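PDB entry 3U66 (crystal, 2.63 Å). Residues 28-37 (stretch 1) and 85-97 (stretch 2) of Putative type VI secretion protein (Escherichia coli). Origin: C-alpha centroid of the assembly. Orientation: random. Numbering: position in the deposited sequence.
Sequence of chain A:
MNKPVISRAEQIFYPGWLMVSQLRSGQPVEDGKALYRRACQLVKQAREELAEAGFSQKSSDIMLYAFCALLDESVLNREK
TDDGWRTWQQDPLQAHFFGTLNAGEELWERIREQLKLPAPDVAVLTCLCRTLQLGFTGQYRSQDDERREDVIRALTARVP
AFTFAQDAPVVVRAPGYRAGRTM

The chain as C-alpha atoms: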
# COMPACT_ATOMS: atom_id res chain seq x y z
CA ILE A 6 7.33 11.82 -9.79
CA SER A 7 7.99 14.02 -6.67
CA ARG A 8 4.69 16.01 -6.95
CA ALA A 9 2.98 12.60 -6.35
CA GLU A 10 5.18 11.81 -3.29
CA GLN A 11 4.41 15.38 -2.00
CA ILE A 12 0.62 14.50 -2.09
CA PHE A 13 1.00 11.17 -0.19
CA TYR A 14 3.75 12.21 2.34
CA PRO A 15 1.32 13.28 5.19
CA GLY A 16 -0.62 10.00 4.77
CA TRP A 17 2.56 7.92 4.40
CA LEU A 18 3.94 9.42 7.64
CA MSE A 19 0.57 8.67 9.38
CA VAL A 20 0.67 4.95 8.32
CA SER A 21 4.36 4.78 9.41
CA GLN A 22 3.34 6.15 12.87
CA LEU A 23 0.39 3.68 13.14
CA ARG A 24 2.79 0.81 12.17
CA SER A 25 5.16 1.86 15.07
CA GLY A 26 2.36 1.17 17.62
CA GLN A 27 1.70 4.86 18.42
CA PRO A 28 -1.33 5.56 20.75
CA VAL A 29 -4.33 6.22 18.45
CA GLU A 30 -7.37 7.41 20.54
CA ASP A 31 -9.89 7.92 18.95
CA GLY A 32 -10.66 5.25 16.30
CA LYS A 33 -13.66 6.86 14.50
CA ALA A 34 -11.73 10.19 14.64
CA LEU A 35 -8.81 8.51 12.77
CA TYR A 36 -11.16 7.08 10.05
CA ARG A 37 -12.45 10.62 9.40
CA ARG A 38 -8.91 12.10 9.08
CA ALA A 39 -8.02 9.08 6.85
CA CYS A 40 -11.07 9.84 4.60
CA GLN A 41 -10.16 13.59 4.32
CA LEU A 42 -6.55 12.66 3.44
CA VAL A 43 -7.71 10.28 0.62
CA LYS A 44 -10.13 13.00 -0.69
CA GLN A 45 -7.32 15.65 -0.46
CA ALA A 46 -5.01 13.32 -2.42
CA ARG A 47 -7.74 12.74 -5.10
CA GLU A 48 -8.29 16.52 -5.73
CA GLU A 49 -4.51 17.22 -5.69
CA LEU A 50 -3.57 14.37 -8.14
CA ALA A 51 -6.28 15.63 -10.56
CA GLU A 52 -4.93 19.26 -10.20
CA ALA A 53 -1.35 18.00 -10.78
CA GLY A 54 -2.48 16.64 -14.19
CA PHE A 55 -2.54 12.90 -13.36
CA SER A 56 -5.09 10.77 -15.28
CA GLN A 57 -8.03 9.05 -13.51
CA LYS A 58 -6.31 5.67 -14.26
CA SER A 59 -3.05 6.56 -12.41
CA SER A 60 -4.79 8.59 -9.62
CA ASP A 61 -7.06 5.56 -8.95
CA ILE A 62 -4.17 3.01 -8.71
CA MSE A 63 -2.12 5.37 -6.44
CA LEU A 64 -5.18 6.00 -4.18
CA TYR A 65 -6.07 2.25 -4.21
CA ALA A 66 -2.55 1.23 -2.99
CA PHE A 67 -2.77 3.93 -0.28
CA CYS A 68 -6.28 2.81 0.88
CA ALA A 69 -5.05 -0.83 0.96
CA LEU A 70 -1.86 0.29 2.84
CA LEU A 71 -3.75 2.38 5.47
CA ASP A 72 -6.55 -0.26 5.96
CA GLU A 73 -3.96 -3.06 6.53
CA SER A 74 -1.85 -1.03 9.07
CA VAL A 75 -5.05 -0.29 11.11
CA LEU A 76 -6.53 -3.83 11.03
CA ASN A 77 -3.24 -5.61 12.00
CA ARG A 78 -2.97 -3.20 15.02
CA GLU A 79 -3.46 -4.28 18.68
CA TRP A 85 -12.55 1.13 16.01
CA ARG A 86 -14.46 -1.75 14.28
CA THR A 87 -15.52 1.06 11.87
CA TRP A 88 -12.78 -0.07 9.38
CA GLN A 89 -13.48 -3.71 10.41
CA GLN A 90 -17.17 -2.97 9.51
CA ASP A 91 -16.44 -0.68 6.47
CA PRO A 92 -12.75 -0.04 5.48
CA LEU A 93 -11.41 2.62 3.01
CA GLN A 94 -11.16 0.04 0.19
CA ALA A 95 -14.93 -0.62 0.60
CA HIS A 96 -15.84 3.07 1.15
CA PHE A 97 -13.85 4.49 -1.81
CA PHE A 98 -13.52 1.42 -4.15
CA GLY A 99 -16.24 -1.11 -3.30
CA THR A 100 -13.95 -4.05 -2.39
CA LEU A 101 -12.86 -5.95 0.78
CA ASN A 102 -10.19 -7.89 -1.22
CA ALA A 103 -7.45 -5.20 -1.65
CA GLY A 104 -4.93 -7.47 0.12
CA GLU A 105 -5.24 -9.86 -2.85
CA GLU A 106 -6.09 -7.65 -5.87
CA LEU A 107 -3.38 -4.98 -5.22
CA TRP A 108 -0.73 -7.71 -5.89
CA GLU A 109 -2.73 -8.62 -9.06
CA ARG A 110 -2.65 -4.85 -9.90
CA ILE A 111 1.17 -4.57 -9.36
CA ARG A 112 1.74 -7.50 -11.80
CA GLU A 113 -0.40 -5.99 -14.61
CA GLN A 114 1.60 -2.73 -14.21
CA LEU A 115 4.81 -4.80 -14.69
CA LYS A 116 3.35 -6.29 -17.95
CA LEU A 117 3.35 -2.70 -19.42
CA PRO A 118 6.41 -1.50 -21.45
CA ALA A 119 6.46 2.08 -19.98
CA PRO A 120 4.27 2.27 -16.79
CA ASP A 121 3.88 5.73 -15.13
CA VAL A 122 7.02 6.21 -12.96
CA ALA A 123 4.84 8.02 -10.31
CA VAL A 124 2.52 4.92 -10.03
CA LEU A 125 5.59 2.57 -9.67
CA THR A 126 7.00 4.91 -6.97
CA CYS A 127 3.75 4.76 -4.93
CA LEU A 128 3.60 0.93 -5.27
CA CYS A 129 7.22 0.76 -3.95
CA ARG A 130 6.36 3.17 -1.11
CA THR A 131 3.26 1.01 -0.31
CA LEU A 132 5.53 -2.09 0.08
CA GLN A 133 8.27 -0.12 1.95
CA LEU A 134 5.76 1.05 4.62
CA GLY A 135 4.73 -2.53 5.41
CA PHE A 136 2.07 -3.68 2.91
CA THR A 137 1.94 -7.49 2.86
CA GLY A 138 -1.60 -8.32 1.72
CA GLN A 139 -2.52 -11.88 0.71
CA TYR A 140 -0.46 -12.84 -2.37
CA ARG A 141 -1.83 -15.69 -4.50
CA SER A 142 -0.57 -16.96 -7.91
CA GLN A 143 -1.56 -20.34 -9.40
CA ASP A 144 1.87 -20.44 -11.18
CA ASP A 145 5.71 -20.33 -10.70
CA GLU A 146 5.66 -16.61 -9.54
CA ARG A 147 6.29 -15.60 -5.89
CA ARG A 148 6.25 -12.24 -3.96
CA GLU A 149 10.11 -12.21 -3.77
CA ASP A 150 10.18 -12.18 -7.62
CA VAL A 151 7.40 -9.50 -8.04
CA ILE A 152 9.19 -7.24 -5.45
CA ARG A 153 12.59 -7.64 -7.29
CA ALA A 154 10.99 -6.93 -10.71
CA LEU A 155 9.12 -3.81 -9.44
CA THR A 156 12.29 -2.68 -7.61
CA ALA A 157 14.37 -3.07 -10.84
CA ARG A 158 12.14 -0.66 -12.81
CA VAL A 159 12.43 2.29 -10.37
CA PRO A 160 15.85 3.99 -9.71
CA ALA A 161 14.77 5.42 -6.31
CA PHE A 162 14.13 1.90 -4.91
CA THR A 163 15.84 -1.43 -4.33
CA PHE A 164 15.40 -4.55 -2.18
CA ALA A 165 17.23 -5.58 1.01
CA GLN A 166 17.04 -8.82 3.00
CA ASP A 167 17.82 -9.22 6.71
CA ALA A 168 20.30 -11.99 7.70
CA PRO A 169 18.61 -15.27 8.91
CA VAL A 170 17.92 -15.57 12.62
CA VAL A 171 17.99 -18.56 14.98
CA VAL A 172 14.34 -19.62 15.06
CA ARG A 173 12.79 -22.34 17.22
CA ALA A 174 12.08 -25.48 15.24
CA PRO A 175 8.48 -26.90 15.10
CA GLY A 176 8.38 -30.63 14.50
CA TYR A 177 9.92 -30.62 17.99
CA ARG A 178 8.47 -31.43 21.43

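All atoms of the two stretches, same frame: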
# COMPACT_ATOMS: atom_id res chain seq x y z
N PRO A 28 0.05 5.52 20.20
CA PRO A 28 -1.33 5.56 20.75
C PRO A 28 -2.25 6.29 19.78
O PRO A 28 -1.84 7.31 19.21
CB PRO A 28 -1.17 6.29 22.09
CG PRO A 28 0.11 7.00 22.01
CD PRO A 28 1.00 6.26 21.05
N VAL A 29 -3.43 5.70 19.49
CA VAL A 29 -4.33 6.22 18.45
C VAL A 29 -5.61 6.93 18.84
O VAL A 29 -6.11 7.69 18.00
CB VAL A 29 -4.57 5.18 17.35
CG1 VAL A 29 -5.55 5.71 16.30
CG2 VAL A 29 -3.26 4.74 16.71
N GLU A 30 -6.13 6.76 20.08
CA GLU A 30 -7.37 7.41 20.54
C GLU A 30 -7.66 8.78 19.84
O GLU A 30 -6.82 9.68 19.89
CB GLU A 30 -7.37 7.55 22.06
N ASP A 31 -8.81 8.91 19.12
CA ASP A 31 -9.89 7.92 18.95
C ASP A 31 -9.83 7.18 17.60
O ASP A 31 -9.09 7.59 16.70
CB ASP A 31 -11.25 8.59 19.13
N GLY A 32 -10.60 6.09 17.48
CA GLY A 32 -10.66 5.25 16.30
C GLY A 32 -11.49 5.82 15.16
O GLY A 32 -11.04 5.82 14.01
N LYS A 33 -12.73 6.28 15.47
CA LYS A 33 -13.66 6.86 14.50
C LYS A 33 -13.14 8.22 14.03
O LYS A 33 -13.42 8.65 12.91
CB LYS A 33 -15.07 7.00 15.09
N ALA A 34 -12.36 8.90 14.91
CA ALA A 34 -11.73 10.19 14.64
C ALA A 34 -10.60 10.02 13.62
O ALA A 34 -10.40 10.90 12.78
CB ALA A 34 -11.19 10.78 15.94
N LEU A 35 -9.89 8.87 13.69
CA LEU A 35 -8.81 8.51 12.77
C LEU A 35 -9.35 8.18 11.38
O LEU A 35 -8.76 8.61 10.39
CB LEU A 35 -7.98 7.33 13.33
CG LEU A 35 -6.68 7.01 12.59
CD1 LEU A 35 -5.56 7.93 13.03
CD2 LEU A 35 -6.29 5.56 12.77
N TYR A 36 -10.48 7.44 11.30
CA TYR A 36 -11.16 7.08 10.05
C TYR A 36 -11.57 8.32 9.25
O TYR A 36 -11.49 8.32 8.02
CB TYR A 36 -12.39 6.20 10.34
CG TYR A 36 -12.96 5.52 9.11
CD1 TYR A 36 -12.48 4.27 8.70
CD2 TYR A 36 -13.99 6.09 8.38
CE1 TYR A 36 -13.01 3.63 7.58
CE2 TYR A 36 -14.52 5.47 7.25
CZ TYR A 36 -14.03 4.23 6.85
OH TYR A 36 -14.55 3.61 5.74
N ARG A 37 -12.00 9.37 9.96
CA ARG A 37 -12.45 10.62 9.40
C ARG A 37 -11.28 11.36 8.80
O ARG A 37 -11.39 11.83 7.68
CB ARG A 37 -13.08 11.47 10.49
CG ARG A 37 -14.45 11.02 10.93
CD ARG A 37 -15.05 12.08 11.80
NE ARG A 37 -16.11 12.83 11.13
CZ ARG A 37 -15.91 13.83 10.27
NH1 ARG A 37 -14.68 14.17 9.91
NH2 ARG A 37 -16.94 14.48 9.76
N TRP A 85 -12.79 1.43 17.41
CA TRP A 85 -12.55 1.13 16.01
C TRP A 85 -13.73 0.35 15.46
O TRP A 85 -14.86 0.83 15.55
CB TRP A 85 -11.25 0.32 15.82
CG TRP A 85 -10.08 0.83 16.57
CD1 TRP A 85 -9.83 0.66 17.90
CD2 TRP A 85 -8.95 1.51 16.05
NE1 TRP A 85 -8.65 1.24 18.25
CE2 TRP A 85 -8.07 1.75 17.12
CE3 TRP A 85 -8.59 1.95 14.76
CZ2 TRP A 85 -6.85 2.39 16.96
CZ3 TRP A 85 -7.38 2.60 14.61
CH2 TRP A 85 -6.51 2.78 15.69
N ARG A 86 -13.47 -0.87 14.91
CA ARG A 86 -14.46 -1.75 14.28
C ARG A 86 -15.36 -1.00 13.28
O ARG A 86 -16.43 -1.48 12.89
CB ARG A 86 -15.26 -2.54 15.32
N THR A 87 -14.90 0.18 12.86
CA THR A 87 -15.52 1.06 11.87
C THR A 87 -14.92 0.64 10.52
O THR A 87 -15.65 0.44 9.54
CB THR A 87 -15.24 2.54 12.21
OG1 THR A 87 -15.72 2.81 13.52
CG2 THR A 87 -15.89 3.52 11.21
N TRP A 88 -13.57 0.44 10.51
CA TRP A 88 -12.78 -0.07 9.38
C TRP A 88 -13.16 -1.55 9.25
O TRP A 88 -13.56 -1.99 8.17
CB TRP A 88 -11.26 0.03 9.63
CG TRP A 88 -10.76 1.35 10.12
CD1 TRP A 88 -11.03 1.92 11.33
CD2 TRP A 88 -9.80 2.18 9.50
NE1 TRP A 88 -10.35 3.10 11.46
CE2 TRP A 88 -9.57 3.28 10.35
CE3 TRP A 88 -9.11 2.12 8.28
CZ2 TRP A 88 -8.69 4.30 10.05
CZ3 TRP A 88 -8.23 3.14 7.98
CH2 TRP A 88 -8.05 4.23 8.85
N GLN A 89 -13.10 -2.31 10.38
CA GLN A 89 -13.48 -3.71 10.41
C GLN A 89 -14.85 -3.85 9.72
O GLN A 89 -14.98 -4.67 8.80
CB GLN A 89 -13.49 -4.26 11.85
N GLN A 90 -15.84 -3.00 10.10
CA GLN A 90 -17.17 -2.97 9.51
C GLN A 90 -17.07 -2.50 8.05
O GLN A 90 -17.41 -3.27 7.15
CB GLN A 90 -18.12 -2.06 10.32
N ASP A 91 -16.59 -1.26 7.81
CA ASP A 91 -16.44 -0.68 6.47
C ASP A 91 -15.07 0.00 6.28
O ASP A 91 -14.91 1.15 6.72
CB ASP A 91 -17.58 0.30 6.14
CG ASP A 91 -18.97 -0.31 6.16
OD1 ASP A 91 -19.15 -1.41 5.59
OD2 ASP A 91 -19.90 0.34 6.71
N PRO A 92 -14.06 -0.68 5.67
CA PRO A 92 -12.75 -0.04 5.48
C PRO A 92 -12.73 0.93 4.29
O PRO A 92 -13.74 1.07 3.60
CB PRO A 92 -11.80 -1.22 5.29
CG PRO A 92 -12.65 -2.30 4.73
CD PRO A 92 -14.08 -2.04 5.10
N LEU A 93 -11.59 1.62 4.07
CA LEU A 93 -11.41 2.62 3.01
C LEU A 93 -11.51 2.03 1.62
O LEU A 93 -11.97 2.71 0.70
CB LEU A 93 -10.10 3.39 3.17
CG LEU A 93 -9.93 4.25 4.43
CD1 LEU A 93 -8.49 4.65 4.61
CD2 LEU A 93 -10.82 5.50 4.39
N GLN A 94 -11.10 0.77 1.46
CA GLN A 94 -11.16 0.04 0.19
C GLN A 94 -12.61 -0.25 -0.21
O GLN A 94 -12.92 -0.37 -1.39
CB GLN A 94 -10.33 -1.26 0.26
CG GLN A 94 -10.72 -2.20 1.41
CD GLN A 94 -9.67 -3.24 1.67
OE1 GLN A 94 -9.77 -4.38 1.20
NE2 GLN A 94 -8.66 -2.89 2.43
N ALA A 95 -13.50 -0.36 0.80
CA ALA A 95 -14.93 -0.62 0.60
C ALA A 95 -15.66 0.69 0.41
O ALA A 95 -16.55 0.77 -0.43
CB ALA A 95 -15.49 -1.39 1.78
N HIS A 96 -15.25 1.73 1.18
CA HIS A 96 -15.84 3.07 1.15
C HIS A 96 -15.56 3.81 -0.16
O HIS A 96 -16.48 4.36 -0.76
CB HIS A 96 -15.39 3.89 2.37
CG HIS A 96 -15.92 5.30 2.40
ND1 HIS A 96 -17.27 5.57 2.58
CD2 HIS A 96 -15.25 6.47 2.25
CE1 HIS A 96 -17.37 6.89 2.52
NE2 HIS A 96 -16.19 7.47 2.33
N PHE A 97 -14.30 3.80 -0.60
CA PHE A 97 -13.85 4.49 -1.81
C PHE A 97 -13.82 3.63 -3.09
O PHE A 97 -13.92 4.20 -4.18
CB PHE A 97 -12.49 5.14 -1.58
CG PHE A 97 -12.51 6.36 -0.69
CD1 PHE A 97 -12.92 7.59 -1.18
CD2 PHE A 97 -12.06 6.29 0.62
CE1 PHE A 97 -12.91 8.73 -0.37
CE2 PHE A 97 -12.04 7.43 1.43
CZ PHE A 97 -12.47 8.64 0.93

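Side chains make most of the contact, against each other and against backbone atoms, and no backbone-to-backbone hydrogen bond crosses it. The two stretches approach most closely at G32 and W85, whose CA atoms lie 4.5 Å apart, then diverge: the CA atoms of Y36 and W88 are 7.4 Å apart, and aromatic rings fill the widened gap.

Y36 dominates the contact, with 155 Å² of its surface covered. Its CA-to-CB bond points sideways, but chi1 of -167° (t) brings the ring nearer to stretch 2, where W88, T87, L93 and H96 form a hole around it. With chi2 at 88°, the ring's two faces meet different neighbours. T87 CG2 lies 4.2 Å from the centroid of the Y36 ring and 15° off its normal, a CH-pi contact; over the opposite face, L93 CD2 comes within 4.2 Å of Y36 CZ. The edge of Y36 turns toward the face of W88, planes at 89°, with Y36 CD1 3.5 Å from W88 CE2. At the ring's tip, Y36 OH is 2.7 Å from D91 O and 3.4 Å from P92 O; either could accept its proton in a weak hydrogen bond, and the geometry does not choose.

W85 also starts sideways, but chi1 of -46° (m) and chi2 of 78° lay its indole beside stretch 1. G32 CA stands 4.3 Å from the centroid of the W85 six-membered ring, 17° off the normal. The absence of a side chain at G32 accommodates the close backbone approach: an ideal CB on G32 would fall 3.0 Å from W85 N, a clash.

L35 (chi1 t, chi2 p) bridges the tryptophans, its CD2 reaching W85 CZ3 at 3.7 Å and W88 CZ2 at 3.8 Å. V29 CG1 approaches W85 CH2 at 3.1 Å, tight for an apolar pair. Within stretch 2, T87 OG1 donates to W85 O at 3.0 Å, a bond compatible with chi1 of -57° (m), which leaves CG2 facing Y36.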